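Local coordinates for blue (Type 1) copper domain protein (PDB 5FC9) that binds a single type 1 copper ion in an open cupredoxin site and probably serves in electron transfer, at residues I4-G9 against W34-S39; V40-Q45 against S83-R88; I47-K52 against V77-C82. All blocks are in the same frame, centred on the assembly; numbering follows the deposited sequence.

In the fold
Contact 2 supplies two histidine ligands of the copper, contact 3 adds the cysteine, and contact 1 lies behind the first histidine. Contacts 1 and 2 have centres about 11 Å apart and meet where Asn36 OD1 approaches His42 CD2 at 3.2 Å; the side chain of Ile6 is about 6 Å from the metal. Contact 3 is nested in the loop closed by contact 2, their centres about 12 Å apart, and a probable hydrogen bond joins Gln45 N to Tyr81 O at 2.8 Å. Contacts 1 and 3 lie about 19 Å apart between centres, yet Trp34 NE1 comes within 3.4 Å of Tyr80 OH in the core.

Contact 1 (I4-G9 against W34-S39); sequences IIIPNG and WTNDDS
Ile4 and Trp34 lie side by side and point the same way, the isoleucine lying over one face of the indole. Its CB is 3.6 Å from Trp34 CD1, over the five-membered ring, a CH-pi contact. CG2 meets the same CD1. CG1, anti to the carbonyl carbon (chi1 -61°), stays farther off, and the methyl CD1 beyond it approaches Trp34 NE1 to 3.4 Å, offset toward the rim, with CE2 close by. Val92 also touches both residues, and Tyr80 meets the indole edge-to-face. The strands carrying the pair, 3-6 and 30-36, are parallel neighbours in one sheet of the cupredoxin beta sandwich. A ladder joins them: Thr35 N donates to Ile4 O, Ile6 N to Thr35 O at 2.9 Å and nearly straight, and Asp37 N to Ile6 O. On the sheet face of Ile5, its CG2 lies 3.3 Å from Asp37 OD2. At the end of strand 30-36, Asn36 OD1 takes the N-H of Asp38 in an Asx turn. Asp38 OD1 is then met from opposite faces of its carboxylate, by Gly9 N at 2.9 Å and by Ser39 N at 2.8 Å, while OD2 accepts from NE2 of the copper ligand His42. An alanine in place of Asp38 would probably leave these two backbone N-H groups and the His42 NE2 without their acceptors, loosening the hold on the ligand ring. Farther out, a water 2.8 Å from Asn8 ND2 bridges it to the carbonyl oxygen of Asp37.

Contact 2 (V40-Q45 against S83-R88); sequences VPHNIQ and SFHPWR. With CU (copper (II) ion), chain E.
His42 and Phe84, like Asn43 and Ser83, have CA atoms 6.6 Å apart, and the two loops meet mainly through side chains and the copper. This is the type 1 site of a cupredoxin: His42 comes from one loop and His85 from the other, which follows Cys82 in a Cys-X-X-His pattern and continues into a type I turn from His85 to Arg88. Both histidines bind the metal through ND1, at 2.0 Å from His42 and 2.1 Å from His85. Their rings meet obliquely, planes 58° apart. Cys82 and a water at 2.2 Å from the copper complete the site, and the bound water is consistent with an open type 1 site.

Asn43 ties the loops together, as the asparagine after the first histidine ligand does in many cupredoxins, such as plastocyanin and azurin. With CG between the backbone N and the carbonyl carbon (chi1 60°), its amide grips Ser83 twice: OD1 accepts from Ser83 N at 2.9 Å in a nearly straight bond, and ND2 donates to Ser83 OG at 2.8 Å, with the hydroxyl oxygen close to the amide plane. The same ND2 sits over the centre of the Phe84 ring, where CZ is its nearest atom. Phe84 also packs CE2 against Pro41 CB, and its own CB lies over one face of the His85 imidazole. Within the turn, Pro86 and Trp87 touch Val13 of the second subunit. At the edge of the His85 ring, in its plane, Pro41 O lies 3.7 Å from CE1.

Contact 3 (I47-K52 against V77-C82); sequences IDVNGK and VYKYYC. With CU (copper (II) ion), chain E.
OD1 of Asp48, next to the Ile47 that packs on Tyr81, accepts from two backbone N-H groups of the loop 47-52: Lys52 N donates to it at 2.9 Å from above the carboxylate plane, and Asn50 N adds a weak bond. Asp48 to Gly51 form a type I turn, closed by Gly51 N donating to Asp48 O. Across the contact, Ile47 N donates to Lys79 O at 3.2 Å, the donor standing above the carbonyl plane. Ile47 places CG1 between its backbone N and carbonyl carbon (chi1 55°), where it meets CB of Lys79 at 3.9 Å. CG2, the other branch, lies over one face of the Tyr81 ring, 3.5 Å from CD2 and offset toward the rim, in a CH-pi contact. The two side chains cross at about a right angle. Farther out, Val49 CG1 comes within 4.2 Å of Lys79 NZ, and Phe18 of the second subunit packs on both Ile47 and Lys79. The chain of strand 76-81, which Ile47 thus borders, runs on to Cys82, whose SG binds copper at 2.2 Å: in cupredoxins the cysteine ligand lies near the C-terminal end of such a strand, at the start of the ligand loop.

Contact 1 (I4-G9 against W34-S39)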
loop_
_atom_site.group_PDB
_atom_site.type_symbol
_atom_site.label_atom_id
_atom_site.label_comp_id
_atom_site.label_asym_id
_atom_site.label_seq_id
_atom_site.Cartn_x
_atom_site.Cartn_y
_atom_site.Cartn_z
ATOM N N ILE A 4 -1.364 12.576 -21.979
ATOM C CA ILE A 4 -1.381 11.942 -20.669
ATOM C C ILE A 4 -0.212 12.505 -19.884
ATOM O O ILE A 4 0.918 12.496 -20.365
ATOM C CB ILE A 4 -1.260 10.417 -20.757
ATOM C CG1 ILE A 4 -2.436 9.837 -21.550
ATOM C CG2 ILE A 4 -1.176 9.808 -19.341
ATOM C CD1 ILE A 4 -2.193 8.458 -22.132
ATOM N N ILE A 5 -0.478 12.987 -18.671
ATOM C CA ILE A 5 0.571 13.525 -17.828
ATOM C C ILE A 5 0.971 12.519 -16.757
ATOM O O ILE A 5 0.101 11.923 -16.125
ATOM C CB ILE A 5 0.128 14.814 -17.136
ATOM C CG1 ILE A 5 -0.257 15.870 -18.179
ATOM C CG2 ILE A 5 1.223 15.321 -16.193
ATOM C CD1 ILE A 5 -0.612 17.206 -17.577
ATOM N N ILE A 6 2.273 12.313 -16.587
ATOM C CA ILE A 6 2.782 11.590 -15.426
ATOM C C ILE A 6 3.090 12.637 -14.356
ATOM O O ILE A 6 4.025 13.421 -14.507
ATOM C CB ILE A 6 4.047 10.758 -15.748
ATOM C CG1 ILE A 6 3.856 9.932 -17.027
ATOM C CG2 ILE A 6 4.402 9.862 -14.574
ATOM C CD1 ILE A 6 5.141 9.248 -17.485
ATOM N N PRO A 7 2.278 12.688 -13.287
ATOM C CA PRO A 7 2.431 13.825 -12.380
ATOM C C PRO A 7 3.538 13.650 -11.356
ATOM O O PRO A 7 4.047 12.546 -11.119
ATOM C CB PRO A 7 1.070 13.884 -11.680
ATOM C CG PRO A 7 0.651 12.439 -11.607
ATOM C CD PRO A 7 1.107 11.859 -12.942
ATOM N N ASN A 8 3.910 14.765 -10.741
ATOM C CA ASN A 8 4.777 14.701 -9.587
ATOM C C ASN A 8 4.141 13.794 -8.551
ATOM O O ASN A 8 2.946 13.910 -8.266
ATOM C CB ASN A 8 5.013 16.087 -9.003
ATOM C CG ASN A 8 5.954 16.053 -7.819
ATOM O OD1 ASN A 8 5.519 15.946 -6.677
ATOM N ND2 ASN A 8 7.247 16.129 -8.090
ATOM N N GLY A 9 4.936 12.880 -8.014
ATOM C CA GLY A 9 4.436 11.948 -7.018
ATOM C C GLY A 9 3.953 10.624 -7.570
ATOM O O GLY A 9 3.477 9.769 -6.819
ATOM N N TRP A 34 2.685 11.501 -24.062
ATOM C CA TRP A 34 2.939 11.426 -22.621
ATOM C C TRP A 34 4.008 12.430 -22.234
ATOM O O TRP A 34 5.002 12.568 -22.943
ATOM C CB TRP A 34 3.424 10.037 -22.196
ATOM C CG TRP A 34 2.408 8.929 -22.147
ATOM C CD1 TRP A 34 1.765 8.455 -21.030
ATOM C CD2 TRP A 34 1.983 8.101 -23.233
ATOM N NE1 TRP A 34 0.948 7.402 -21.364
ATOM C CE2 TRP A 34 1.056 7.168 -22.714
ATOM C CE3 TRP A 34 2.273 8.071 -24.604
ATOM C CZ2 TRP A 34 0.432 6.215 -23.505
ATOM C CZ3 TRP A 34 1.648 7.116 -25.394
ATOM C CH2 TRP A 34 0.734 6.210 -24.841
ATOM N N THR A 35 3.833 13.096 -21.094
ATOM C CA THR A 35 4.870 13.971 -20.578
ATOM C C THR A 35 5.211 13.544 -19.158
ATOM O O THR A 35 4.307 13.334 -18.351
ATOM C CB THR A 35 4.433 15.443 -20.577
ATOM O OG1 THR A 35 4.144 15.848 -21.923
ATOM C CG2 THR A 35 5.538 16.326 -20.028
ATOM N N ASN A 36 6.499 13.413 -18.864
ATOM C CA ASN A 36 6.917 13.146 -17.490
ATOM C C ASN A 36 7.089 14.439 -16.689
ATOM O O ASN A 36 8.086 15.138 -16.847
ATOM C CB ASN A 36 8.219 12.344 -17.455
ATOM C CG ASN A 36 8.607 11.936 -16.034
ATOM O OD1 ASN A 36 7.803 12.081 -15.125
ATOM N ND2 ASN A 36 9.829 11.439 -15.843
ATOM N N ASP A 37 6.120 14.741 -15.829
ATOM C CA ASP A 37 6.197 15.926 -14.972
ATOM C C ASP A 37 6.745 15.571 -13.597
ATOM O O ASP A 37 6.907 16.442 -12.743
ATOM C CB ASP A 37 4.825 16.580 -14.814
ATOM C CG ASP A 37 4.455 17.468 -15.980
ATOM O OD1 ASP A 37 5.310 17.728 -16.852
ATOM O OD2 ASP A 37 3.297 17.930 -16.006
ATOM N N ASP A 38 7.043 14.292 -13.394
ATOM C CA ASP A 38 7.543 13.819 -12.104
ATOM C C ASP A 38 9.040 14.109 -11.955
ATOM O O ASP A 38 9.724 14.435 -12.931
ATOM C CB ASP A 38 7.266 12.313 -11.967
ATOM C CG ASP A 38 7.162 11.855 -10.524
ATOM O OD1 ASP A 38 7.367 12.682 -9.602
ATOM O OD2 ASP A 38 6.885 10.655 -10.328
ATOM N N SER A 39 9.550 13.968 -10.738
ATOM C CA SER A 39 10.945 14.263 -10.426
ATOM C C SER A 39 11.870 13.054 -10.474
ATOM O O SER A 39 13.009 13.123 -9.988
ATOM C CB SER A 39 11.036 14.896 -9.034
ATOM O OG SER A 39 10.537 13.982 -8.059
HETATM O O HOH W 1 8.218 17.171 -10.503
#

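Contact 2 (V40-Q45 against S83-R88)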
loop_
_atom_site.group_PDB
_atom_site.type_symbol
_atom_site.label_atom_id
_atom_site.label_comp_id
_atom_site.label_asym_id
_atom_site.label_seq_id
_atom_site.Cartn_x
_atom_site.Cartn_y
_atom_site.Cartn_z
ATOM N N VAL A 40 11.382 11.944 -11.027
ATOM C CA VAL A 40 12.200 10.750 -11.236
ATOM C C VAL A 40 11.942 10.214 -12.644
ATOM O O VAL A 40 10.930 10.552 -13.257
ATOM C CB VAL A 40 11.907 9.632 -10.196
ATOM C CG1 VAL A 40 12.165 10.138 -8.770
ATOM C CG2 VAL A 40 10.490 9.091 -10.351
ATOM N N PRO A 41 12.854 9.374 -13.164
ATOM C CA PRO A 41 12.586 8.798 -14.490
ATOM C C PRO A 41 11.372 7.871 -14.505
ATOM O O PRO A 41 11.064 7.212 -13.501
ATOM C CB PRO A 41 13.863 8.007 -14.797
ATOM C CG PRO A 41 14.905 8.576 -13.908
ATOM C CD PRO A 41 14.190 9.005 -12.665
ATOM N N HIS A 42 10.697 7.829 -15.652
ATOM C CA HIS A 42 9.594 6.915 -15.879
ATOM C C HIS A 42 9.723 6.346 -17.263
ATOM O O HIS A 42 10.487 6.854 -18.067
ATOM C CB HIS A 42 8.254 7.630 -15.737
ATOM C CG HIS A 42 7.921 7.992 -14.326
ATOM N ND1 HIS A 42 7.640 7.048 -13.364
ATOM C CD2 HIS A 42 7.821 9.195 -13.715
ATOM C CE1 HIS A 42 7.384 7.651 -12.215
ATOM N NE2 HIS A 42 7.484 8.956 -12.402
ATOM N N ASN A 43 8.982 5.287 -17.546
ATOM C CA ASN A 43 8.826 4.889 -18.938
ATOM C C ASN A 43 7.389 4.450 -19.178
ATOM O O ASN A 43 6.582 4.354 -18.246
ATOM C CB ASN A 43 9.839 3.793 -19.327
ATOM C CG ASN A 43 9.704 2.540 -18.492
ATOM O OD1 ASN A 43 8.641 1.937 -18.434
ATOM N ND2 ASN A 43 10.784 2.143 -17.841
ATOM N N ILE A 44 7.062 4.241 -20.449
ATOM C CA ILE A 44 5.726 3.854 -20.860
ATOM C C ILE A 44 5.848 2.573 -21.676
ATOM O O ILE A 44 6.460 2.576 -22.741
ATOM C CB ILE A 44 5.040 4.961 -21.696
ATOM C CG1 ILE A 44 4.839 6.235 -20.855
ATOM C CG2 ILE A 44 3.717 4.464 -22.265
ATOM C CD1 ILE A 44 3.921 6.057 -19.663
ATOM N N GLN A 45 5.290 1.475 -21.173
ATOM C CA GLN A 45 5.353 0.198 -21.896
ATOM C C GLN A 45 3.981 -0.431 -22.026
ATOM O O GLN A 45 3.292 -0.645 -21.027
ATOM C CB GLN A 45 6.275 -0.795 -21.179
ATOM C CG GLN A 45 7.623 -0.247 -20.789
ATOM C CD GLN A 45 8.518 -0.040 -21.968
ATOM O OE1 GLN A 45 8.478 -0.808 -22.924
ATOM N NE2 GLN A 45 9.339 1.004 -21.919
ATOM N N SER A 83 7.920 0.309 -16.196
ATOM C CA SER A 83 8.636 -0.843 -15.663
ATOM C C SER A 83 9.328 -0.526 -14.323
ATOM O O SER A 83 9.643 -1.439 -13.549
ATOM C CB SER A 83 9.642 -1.389 -16.690
ATOM O OG SER A 83 10.726 -0.502 -16.901
ATOM N N PHE A 84 9.542 0.759 -14.035
ATOM C CA PHE A 84 10.128 1.149 -12.757
ATOM C C PHE A 84 9.089 1.164 -11.643
ATOM O O PHE A 84 9.405 0.941 -10.472
ATOM C CB PHE A 84 10.760 2.535 -12.841
ATOM C CG PHE A 84 11.732 2.703 -13.971
ATOM C CD1 PHE A 84 12.557 1.667 -14.362
ATOM C CD2 PHE A 84 11.822 3.914 -14.627
ATOM C CE1 PHE A 84 13.452 1.839 -15.406
ATOM C CE2 PHE A 84 12.715 4.096 -15.664
ATOM C CZ PHE A 84 13.528 3.051 -16.057
ATOM N N HIS A 85 7.852 1.457 -12.018
ATOM C CA HIS A 85 6.751 1.507 -11.058
ATOM C C HIS A 85 5.573 0.743 -11.613
ATOM O O HIS A 85 4.602 1.336 -12.060
ATOM C CB HIS A 85 6.361 2.956 -10.746
ATOM C CG HIS A 85 7.541 3.847 -10.498
ATOM N ND1 HIS A 85 8.064 4.678 -11.465
ATOM C CD2 HIS A 85 8.320 4.012 -9.401
ATOM C CE1 HIS A 85 9.109 5.324 -10.975
ATOM N NE2 HIS A 85 9.286 4.935 -9.724
ATOM N N PRO A 86 5.658 -0.593 -11.594
ATOM C CA PRO A 86 4.682 -1.412 -12.325
ATOM C C PRO A 86 3.261 -1.346 -11.769
ATOM O O PRO A 86 2.330 -1.738 -12.471
ATOM C CB PRO A 86 5.257 -2.827 -12.199
ATOM C CG PRO A 86 6.175 -2.787 -11.060
ATOM C CD PRO A 86 6.742 -1.402 -11.019
ATOM N N TRP A 87 3.096 -0.846 -10.545
ATOM C CA TRP A 87 1.755 -0.633 -9.995
ATOM C C TRP A 87 1.037 0.532 -10.682
ATOM O O TRP A 87 -0.179 0.688 -10.563
ATOM C CB TRP A 87 1.807 -0.390 -8.479
ATOM C CG TRP A 87 2.618 0.799 -8.078
ATOM C CD1 TRP A 87 2.162 2.080 -7.852
ATOM C CD2 TRP A 87 4.026 0.827 -7.855
ATOM N NE1 TRP A 87 3.215 2.893 -7.503
ATOM C CE2 TRP A 87 4.370 2.154 -7.511
ATOM C CE3 TRP A 87 5.035 -0.141 -7.912
ATOM C CZ2 TRP A 87 5.685 2.524 -7.211
ATOM C CZ3 TRP A 87 6.341 0.232 -7.631
ATOM C CH2 TRP A 87 6.654 1.560 -7.291
ATOM N N ARG A 88 1.791 1.347 -11.416
ATOM C CA ARG A 88 1.201 2.464 -12.145
ATOM C C ARG A 88 0.795 2.017 -13.531
ATOM O O ARG A 88 1.619 2.007 -14.454
ATOM C CB ARG A 88 2.185 3.629 -12.230
ATOM C CG ARG A 88 2.558 4.204 -10.866
ATOM C CD ARG A 88 1.316 4.627 -10.097
ATOM N NE ARG A 88 1.636 5.561 -9.024
ATOM C CZ ARG A 88 0.709 6.173 -8.297
ATOM N NH1 ARG A 88 -0.568 5.899 -8.513
ATOM N NH2 ARG A 88 1.057 7.051 -7.365
HETATM CU CU CU E . 7.388 5.087 -13.366
HETATM O O HOH W 2 5.149 5.221 -13.429
#

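Contact 3 (I47-K52 against V77-C82)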
loop_
_atom_site.group_PDB
_atom_site.type_symbol
_atom_site.label_atom_id
_atom_site.label_comp_id
_atom_site.label_asym_id
_atom_site.label_seq_id
_atom_site.Cartn_x
_atom_site.Cartn_y
_atom_site.Cartn_z
ATOM N N ILE A 47 1.483 -3.402 -22.152
ATOM C CA ILE A 47 1.548 -4.689 -21.453
ATOM C C ILE A 47 0.359 -5.569 -21.776
ATOM O O ILE A 47 -0.679 -5.081 -22.236
ATOM C CB ILE A 47 1.599 -4.523 -19.917
ATOM C CG1 ILE A 47 0.413 -3.685 -19.421
ATOM C CG2 ILE A 47 2.931 -3.947 -19.501
ATOM C CD1 ILE A 47 0.145 -3.831 -17.900
ATOM N N ASP A 48 0.525 -6.867 -21.515
ATOM C CA ASP A 48 -0.569 -7.839 -21.598
ATOM C C ASP A 48 -1.250 -8.010 -20.245
ATOM O O ASP A 48 -0.902 -7.328 -19.289
ATOM C CB ASP A 48 -0.070 -9.204 -22.132
ATOM C CG ASP A 48 0.979 -9.886 -21.225
ATOM O OD1 ASP A 48 1.079 -9.582 -20.016
ATOM O OD2 ASP A 48 1.714 -10.769 -21.732
ATOM N N VAL A 49 -2.209 -8.931 -20.173
ATOM C CA VAL A 49 -2.997 -9.145 -18.957
ATOM C C VAL A 49 -2.143 -9.601 -17.775
ATOM O O VAL A 49 -2.508 -9.392 -16.613
ATOM C CB VAL A 49 -4.118 -10.187 -19.190
ATOM C CG1 VAL A 49 -5.167 -9.637 -20.144
ATOM C CG2 VAL A 49 -3.538 -11.480 -19.726
ATOM N N ASN A 50 -1.000 -10.215 -18.063
ATOM C CA ASN A 50 -0.114 -10.693 -17.010
ATOM C C ASN A 50 0.955 -9.686 -16.614
ATOM O O ASN A 50 1.897 -10.023 -15.901
ATOM C CB ASN A 50 0.557 -11.996 -17.440
ATOM C CG ASN A 50 -0.430 -13.123 -17.597
ATOM O OD1 ASN A 50 -1.152 -13.455 -16.661
ATOM N ND2 ASN A 50 -0.472 -13.716 -18.779
ATOM N N GLY A 51 0.812 -8.450 -17.086
ATOM C CA GLY A 51 1.789 -7.414 -16.793
ATOM C C GLY A 51 3.163 -7.689 -17.377
ATOM O O GLY A 51 4.182 -7.277 -16.820
ATOM N N LYS A 52 3.191 -8.403 -18.499
ATOM C CA LYS A 52 4.416 -8.603 -19.254
ATOM C C LYS A 52 4.441 -7.570 -20.361
ATOM O O LYS A 52 3.404 -7.224 -20.911
ATOM C CB LYS A 52 4.486 -10.018 -19.838
ATOM C CG LYS A 52 4.360 -11.108 -18.784
ATOM C CD LYS A 52 5.460 -11.004 -17.728
ATOM C CE LYS A 52 5.710 -12.362 -17.082
ATOM N NZ LYS A 52 6.033 -13.396 -18.113
ATOM N N VAL A 77 -8.656 -1.482 -26.574
ATOM C CA VAL A 77 -8.308 -0.996 -25.246
ATOM C C VAL A 77 -6.868 -1.396 -24.969
ATOM O O VAL A 77 -6.517 -2.574 -25.014
ATOM C CB VAL A 77 -9.253 -1.556 -24.175
ATOM C CG1 VAL A 77 -8.806 -1.115 -22.780
ATOM C CG2 VAL A 77 -10.682 -1.102 -24.449
ATOM N N TYR A 78 -6.023 -0.403 -24.708
ATOM C CA TYR A 78 -4.593 -0.646 -24.601
ATOM C C TYR A 78 -4.074 -0.330 -23.196
ATOM O O TYR A 78 -4.057 0.830 -22.788
ATOM C CB TYR A 78 -3.851 0.192 -25.647
ATOM C CG TYR A 78 -4.275 -0.122 -27.061
ATOM C CD1 TYR A 78 -5.298 0.588 -27.682
ATOM C CD2 TYR A 78 -3.670 -1.151 -27.760
ATOM C CE1 TYR A 78 -5.688 0.280 -28.976
ATOM C CE2 TYR A 78 -4.049 -1.463 -29.050
ATOM C CZ TYR A 78 -5.053 -0.749 -29.650
ATOM O OH TYR A 78 -5.419 -1.073 -30.940
ATOM N N LYS A 79 -3.649 -1.360 -22.470
ATOM C CA LYS A 79 -3.054 -1.181 -21.146
ATOM C C LYS A 79 -1.575 -0.837 -21.271
ATOM O O LYS A 79 -0.894 -1.312 -22.177
ATOM C CB LYS A 79 -3.203 -2.449 -20.297
ATOM C CG LYS A 79 -4.629 -2.859 -19.999
ATOM C CD LYS A 79 -4.678 -4.132 -19.163
ATOM C CE LYS A 79 -5.509 -5.210 -19.843
ATOM N NZ LYS A 79 -4.958 -5.604 -21.170
ATOM N N TYR A 80 -1.064 -0.034 -20.347
ATOM C CA TYR A 80 0.369 0.204 -20.301
ATOM C C TYR A 80 0.808 0.442 -18.872
ATOM O O TYR A 80 -0.016 0.757 -18.014
ATOM C CB TYR A 80 0.764 1.405 -21.173
ATOM C CG TYR A 80 0.201 2.705 -20.665
ATOM C CD1 TYR A 80 -1.053 3.132 -21.053
ATOM C CD2 TYR A 80 0.927 3.498 -19.781
ATOM C CE1 TYR A 80 -1.594 4.330 -20.579
ATOM C CE2 TYR A 80 0.401 4.687 -19.293
ATOM C CZ TYR A 80 -0.851 5.098 -19.691
ATOM O OH TYR A 80 -1.384 6.276 -19.221
ATOM N N TYR A 81 2.099 0.311 -18.620
ATOM C CA TYR A 81 2.595 0.566 -17.278
ATOM C C TYR A 81 3.969 1.231 -17.386
ATOM O O TYR A 81 4.410 1.582 -18.481
ATOM C CB TYR A 81 2.574 -0.761 -16.482
ATOM C CG TYR A 81 3.786 -1.676 -16.532
ATOM C CD1 TYR A 81 4.072 -2.517 -15.467
ATOM C CD2 TYR A 81 4.689 -1.649 -17.597
ATOM C CE1 TYR A 81 5.197 -3.346 -15.482
ATOM C CE2 TYR A 81 5.806 -2.458 -17.609
ATOM C CZ TYR A 81 6.052 -3.306 -16.557
ATOM O OH TYR A 81 7.160 -4.127 -16.576
ATOM N N CYS A 82 4.629 1.401 -16.253
ATOM C CA CYS A 82 6.015 1.835 -16.176
ATOM C C CYS A 82 6.818 0.708 -15.568
ATOM O O CYS A 82 6.447 0.192 -14.511
ATOM C CB CYS A 82 6.144 3.097 -15.316
ATOM S SG CYS A 82 7.849 3.578 -14.935
HETATM CU CU CU E . 7.388 5.087 -13.366
HETATM O O HOH W 2 5.149 5.221 -13.429
#